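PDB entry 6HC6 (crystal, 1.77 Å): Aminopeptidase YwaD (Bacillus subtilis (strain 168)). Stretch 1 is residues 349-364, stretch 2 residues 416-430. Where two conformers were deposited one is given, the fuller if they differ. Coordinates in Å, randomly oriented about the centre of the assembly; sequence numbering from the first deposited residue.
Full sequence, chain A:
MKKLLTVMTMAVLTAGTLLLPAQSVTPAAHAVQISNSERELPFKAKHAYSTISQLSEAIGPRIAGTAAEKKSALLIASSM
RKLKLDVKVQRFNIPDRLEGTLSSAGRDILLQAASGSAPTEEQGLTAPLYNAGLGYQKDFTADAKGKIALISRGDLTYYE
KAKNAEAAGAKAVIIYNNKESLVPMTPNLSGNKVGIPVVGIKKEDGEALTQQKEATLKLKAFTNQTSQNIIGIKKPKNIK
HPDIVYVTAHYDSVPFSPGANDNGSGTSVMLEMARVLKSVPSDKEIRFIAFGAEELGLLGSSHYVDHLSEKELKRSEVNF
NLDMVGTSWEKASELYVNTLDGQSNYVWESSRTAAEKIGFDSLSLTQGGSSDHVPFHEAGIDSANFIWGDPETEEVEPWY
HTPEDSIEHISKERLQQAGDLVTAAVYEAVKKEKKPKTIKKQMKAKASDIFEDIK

Stretch 1 (349-364) ESSRTAAEKIGFDSLS
Stretch 2 (416-430) QQAGDLVTAAVYEAV

Two helices, both already under way at the start of their stretches, one entering at Glu349 and the other running through 416-430, pack across each other with axes 7.9 Å apart at closest approach and N-to-C directions 118° apart. From Glu349 to Lys357 and from Gln416 to Ala429 phi/psi stay helical (about -65/-40), with regular i to i+4 backbone hydrogen bonds, such as Ala354 N to Ser350 O (2.9 Å) and Ala425 N to Leu421 O (2.9 Å). The register is set by Ser351 CA to Ala425 CA at 4.7 Å and Ala355 CA to Leu421 CA at 6.3 Å.

So close a crossing is consistent with the small residues lining it. Ala354 points its CB toward helix 416-430, reaching Ala425 N at 3.4 Å and Ala424 CB at 3.6 Å, so methyl meets backbone directly. Nearby, Ser350 CB lies 3.5 Å from Ala425 O, and Ser351 OG lies 3.8 Å from Ala425 CB.

Larger side chains interlock alongside. Leu421 (chi1 t, chi2 m) leaves its backbone sideways, yet its end drops into a hollow formed by Ser351, Ala354, Ala355 and Ile358; its CD2 is 3.9 Å from Ala355 CB. Reciprocally, Ile358 (chi1 p, chi2 t) fills the hollow among Gln417, Asp420, Leu421 and Ala424, with CD1 3.7 Å from Leu421 CA and CG2 4.1 Å from Ala424 CB.

Gly359 then leaves helical geometry at phi/psi 64/70, and Phe360 N donates a hydrogen bond back to Ala355 O (2.9 Å). Phe360 (chi1 t, chi2 67°) lies against both the amide of Gln417, CD1 to Gln417 CD 3.4 Å, and the aliphatic Leu421, CD2 to Leu421 CG 4.2 Å, oblique in each case. From the strand, Leu363 (t, p) brings CD1 to 3.9 Å from Leu421 CD1.

Toward the C-terminal end of stretch 2, Glu428 (m, m) points its CB toward stretch 1, and its OE1 lies 4.0 Å from Thr353 CG2. No hydrogen bond crosses the interface; 605 Å² is buried, both sides summed, and the two interlocked knobs, Leu421 and Ile358, are the evidence for complementary shape.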

# COMPACT_ATOMS: atom_id res chain seq x y z
N GLU A 349 12.33 18.33 -8.90
CA GLU A 349 12.78 19.72 -9.01
C GLU A 349 12.25 20.56 -7.86
O GLU A 349 13.02 21.27 -7.19
CB GLU A 349 12.34 20.32 -10.35
CG GLU A 349 13.01 19.70 -11.56
CD GLU A 349 12.56 20.34 -12.87
OE1 GLU A 349 12.20 21.53 -12.85
OE2 GLU A 349 12.56 19.64 -13.91
N SER A 350 10.95 20.46 -7.58
CA SER A 350 10.37 21.25 -6.50
C SER A 350 10.90 20.82 -5.15
O SER A 350 11.09 21.65 -4.25
CB SER A 350 8.85 21.16 -6.54
OG SER A 350 8.35 21.93 -7.62
N SER A 351 11.13 19.51 -4.97
CA SER A 351 11.65 19.01 -3.71
C SER A 351 13.10 19.43 -3.51
O SER A 351 13.48 19.84 -2.40
CB SER A 351 11.52 17.49 -3.65
OG SER A 351 10.17 17.10 -3.80
N ARG A 352 13.92 19.32 -4.56
CA ARG A 352 15.29 19.81 -4.47
C ARG A 352 15.31 21.27 -4.05
O ARG A 352 16.06 21.66 -3.15
CB ARG A 352 16.02 19.62 -5.81
CG ARG A 352 17.10 20.66 -6.08
CD ARG A 352 17.66 20.68 -7.56
NE ARG A 352 16.81 21.19 -8.62
CZ ARG A 352 16.61 20.60 -9.82
NH1 ARG A 352 17.17 19.41 -10.05
NH2 ARG A 352 15.85 21.20 -10.73
N THR A 353 14.50 22.09 -4.72
CA THR A 353 14.44 23.51 -4.39
C THR A 353 14.00 23.73 -2.95
O THR A 353 14.58 24.54 -2.23
CB THR A 353 13.50 24.21 -5.36
OG1 THR A 353 14.06 24.16 -6.68
CG2 THR A 353 13.27 25.64 -4.94
N ALA A 354 12.96 23.01 -2.52
CA ALA A 354 12.45 23.16 -1.16
C ALA A 354 13.51 22.77 -0.13
O ALA A 354 13.68 23.45 0.88
CB ALA A 354 11.19 22.33 -0.97
N ALA A 355 14.21 21.66 -0.38
CA ALA A 355 15.25 21.23 0.55
C ALA A 355 16.31 22.32 0.72
O ALA A 355 16.80 22.55 1.83
CB ALA A 355 15.88 19.93 0.06
N GLU A 356 16.66 23.00 -0.37
CA GLU A 356 17.60 24.11 -0.28
C GLU A 356 17.03 25.26 0.54
O GLU A 356 17.75 25.87 1.34
CB GLU A 356 18.00 24.59 -1.68
CG GLU A 356 18.82 23.57 -2.46
CD GLU A 356 18.81 23.81 -3.97
OE1 GLU A 356 19.52 23.08 -4.69
OE2 GLU A 356 18.10 24.74 -4.42
N LYS A 357 15.76 25.60 0.35
CA LYS A 357 15.19 26.74 1.06
C LYS A 357 15.11 26.48 2.57
O LYS A 357 15.38 27.39 3.37
CB LYS A 357 13.82 27.10 0.50
CG LYS A 357 13.22 28.37 1.11
CD LYS A 357 12.14 28.99 0.23
CE LYS A 357 12.02 30.50 0.46
NZ LYS A 357 13.03 31.30 -0.30
N ILE A 358 14.77 25.26 2.97
CA ILE A 358 14.63 24.94 4.39
C ILE A 358 15.89 24.34 4.99
O ILE A 358 15.91 24.05 6.19
CB ILE A 358 13.43 24.00 4.65
CG1 ILE A 358 13.71 22.60 4.10
CG2 ILE A 358 12.16 24.59 4.05
CD1 ILE A 358 12.58 21.61 4.33
N GLY A 359 16.94 24.15 4.20
CA GLY A 359 18.16 23.55 4.70
C GLY A 359 17.98 22.11 5.15
O GLY A 359 18.04 21.82 6.35
N PHE A 360 17.74 21.20 4.20
CA PHE A 360 17.59 19.77 4.45
C PHE A 360 18.52 19.03 3.48
O PHE A 360 18.36 19.14 2.26
CB PHE A 360 16.13 19.35 4.27
CG PHE A 360 15.89 17.87 4.39
CD1 PHE A 360 16.06 17.22 5.61
CD2 PHE A 360 15.47 17.13 3.30
CE1 PHE A 360 15.84 15.85 5.73
CE2 PHE A 360 15.23 15.76 3.41
CZ PHE A 360 15.42 15.13 4.62
N ASP A 361 19.52 18.32 4.01
CA ASP A 361 20.56 17.73 3.16
C ASP A 361 20.42 16.23 2.98
O ASP A 361 21.26 15.62 2.30
CB ASP A 361 21.95 18.04 3.74
CG ASP A 361 22.47 19.41 3.35
OD1 ASP A 361 22.03 19.96 2.31
OD2 ASP A 361 23.33 19.93 4.09
N SER A 362 19.38 15.61 3.54
CA SER A 362 19.18 14.16 3.47
C SER A 362 18.02 13.78 2.56
O SER A 362 17.27 12.84 2.83
CB SER A 362 18.98 13.56 4.87
OG SER A 362 20.02 13.96 5.76
N LEU A 363 17.89 14.50 1.44
CA LEU A 363 16.93 14.19 0.39
C LEU A 363 17.65 13.47 -0.74
O LEU A 363 18.69 13.95 -1.23
CB LEU A 363 16.26 15.47 -0.11
CG LEU A 363 14.99 15.30 -0.95
CD1 LEU A 363 13.85 14.86 -0.06
CD2 LEU A 363 14.63 16.60 -1.67
N SER A 364 17.12 12.33 -1.16
CA SER A 364 17.72 11.56 -2.24
C SER A 364 16.67 11.20 -3.28
O SER A 364 15.56 10.79 -2.93
CB SER A 364 18.40 10.29 -1.71
OG SER A 364 19.55 10.61 -0.94
N GLN A 416 7.45 15.79 11.24
CA GLN A 416 7.67 17.22 11.09
C GLN A 416 8.62 17.51 9.94
O GLN A 416 8.36 18.40 9.12
CB GLN A 416 8.21 17.80 12.40
CG GLN A 416 8.39 19.30 12.37
CD GLN A 416 7.05 20.00 12.35
OE1 GLN A 416 6.16 19.70 13.15
NE2 GLN A 416 6.89 20.94 11.42
N GLN A 417 9.73 16.78 9.87
CA GLN A 417 10.72 17.06 8.83
C GLN A 417 10.18 16.68 7.45
O GLN A 417 10.35 17.44 6.49
CB GLN A 417 12.02 16.31 9.12
CG GLN A 417 13.10 16.47 8.05
CD GLN A 417 13.58 17.91 7.87
OE1 GLN A 417 13.05 18.66 7.03
NE2 GLN A 417 14.59 18.30 8.64
N ALA A 418 9.52 15.53 7.34
CA ALA A 418 8.87 15.16 6.09
C ALA A 418 7.78 16.16 5.74
O ALA A 418 7.68 16.62 4.60
CB ALA A 418 8.30 13.75 6.17
N GLY A 419 6.94 16.51 6.72
CA GLY A 419 5.88 17.47 6.47
C GLY A 419 6.40 18.82 6.01
O GLY A 419 5.88 19.42 5.06
N ASP A 420 7.44 19.33 6.68
CA ASP A 420 8.01 20.61 6.28
C ASP A 420 8.60 20.55 4.88
O ASP A 420 8.46 21.49 4.09
CB ASP A 420 9.06 21.08 7.29
CG ASP A 420 8.44 21.61 8.57
OD1 ASP A 420 7.32 22.16 8.50
OD2 ASP A 420 9.07 21.49 9.64
N LEU A 421 9.25 19.43 4.54
CA LEU A 421 9.88 19.33 3.22
C LEU A 421 8.83 19.27 2.12
O LEU A 421 8.90 20.02 1.14
CB LEU A 421 10.80 18.10 3.17
CG LEU A 421 11.61 17.83 1.89
CD1 LEU A 421 10.77 17.16 0.77
CD2 LEU A 421 12.27 19.10 1.38
N VAL A 422 7.86 18.36 2.23
CA VAL A 422 6.89 18.21 1.15
C VAL A 422 5.95 19.41 1.10
O VAL A 422 5.48 19.80 0.02
CB VAL A 422 6.12 16.88 1.29
CG1 VAL A 422 5.24 16.65 0.07
CG2 VAL A 422 7.08 15.71 1.49
N THR A 423 5.66 20.02 2.26
CA THR A 423 4.83 21.23 2.22
C THR A 423 5.54 22.35 1.47
O THR A 423 4.92 23.06 0.67
CB THR A 423 4.47 21.68 3.64
OG1 THR A 423 3.62 20.70 4.25
CG2 THR A 423 3.73 23.01 3.61
N ALA A 424 6.84 22.51 1.70
CA ALA A 424 7.59 23.52 0.97
C ALA A 424 7.70 23.18 -0.50
O ALA A 424 7.72 24.07 -1.35
CB ALA A 424 8.98 23.70 1.58
N ALA A 425 7.82 21.89 -0.82
CA ALA A 425 7.90 21.46 -2.22
C ALA A 425 6.60 21.74 -2.95
O ALA A 425 6.60 22.26 -4.07
CB ALA A 425 8.25 19.98 -2.30
N VAL A 426 5.47 21.38 -2.34
CA VAL A 426 4.18 21.68 -2.95
C VAL A 426 3.98 23.19 -3.05
O VAL A 426 3.49 23.70 -4.06
CB VAL A 426 3.05 20.99 -2.17
CG1 VAL A 426 1.67 21.43 -2.70
CG2 VAL A 426 3.20 19.49 -2.26
N TYR A 427 4.38 23.93 -2.00
CA TYR A 427 4.28 25.38 -2.06
C TYR A 427 5.05 25.93 -3.25
O TYR A 427 4.55 26.80 -3.97
CB TYR A 427 4.77 26.01 -0.76
CG TYR A 427 4.70 27.53 -0.75
CD1 TYR A 427 3.48 28.18 -0.65
CD2 TYR A 427 5.85 28.30 -0.83
CE1 TYR A 427 3.40 29.57 -0.63
CE2 TYR A 427 5.78 29.70 -0.82
CZ TYR A 427 4.56 30.32 -0.71
OH TYR A 427 4.48 31.70 -0.69
N GLU A 428 6.25 25.40 -3.50
CA GLU A 428 7.00 25.84 -4.67
C GLU A 428 6.20 25.62 -5.94
O GLU A 428 6.21 26.46 -6.85
CB GLU A 428 8.34 25.11 -4.75
CG GLU A 428 9.39 25.65 -3.81
CD GLU A 428 9.64 27.14 -4.00
OE1 GLU A 428 9.75 27.58 -5.16
OE2 GLU A 428 9.73 27.86 -2.98
N ALA A 429 5.47 24.51 -6.01
CA ALA A 429 4.72 24.17 -7.20
C ALA A 429 3.46 25.03 -7.34
O ALA A 429 3.07 25.34 -8.47
CB ALA A 429 4.35 22.69 -7.19
N VAL A 430 2.82 25.42 -6.23
CA VAL A 430 1.49 26.04 -6.30
C VAL A 430 1.49 27.53 -6.03
O VAL A 430 0.48 28.19 -6.32
CB VAL A 430 0.49 25.33 -5.37
CG1 VAL A 430 0.49 23.83 -5.62
CG2 VAL A 430 0.80 25.62 -3.91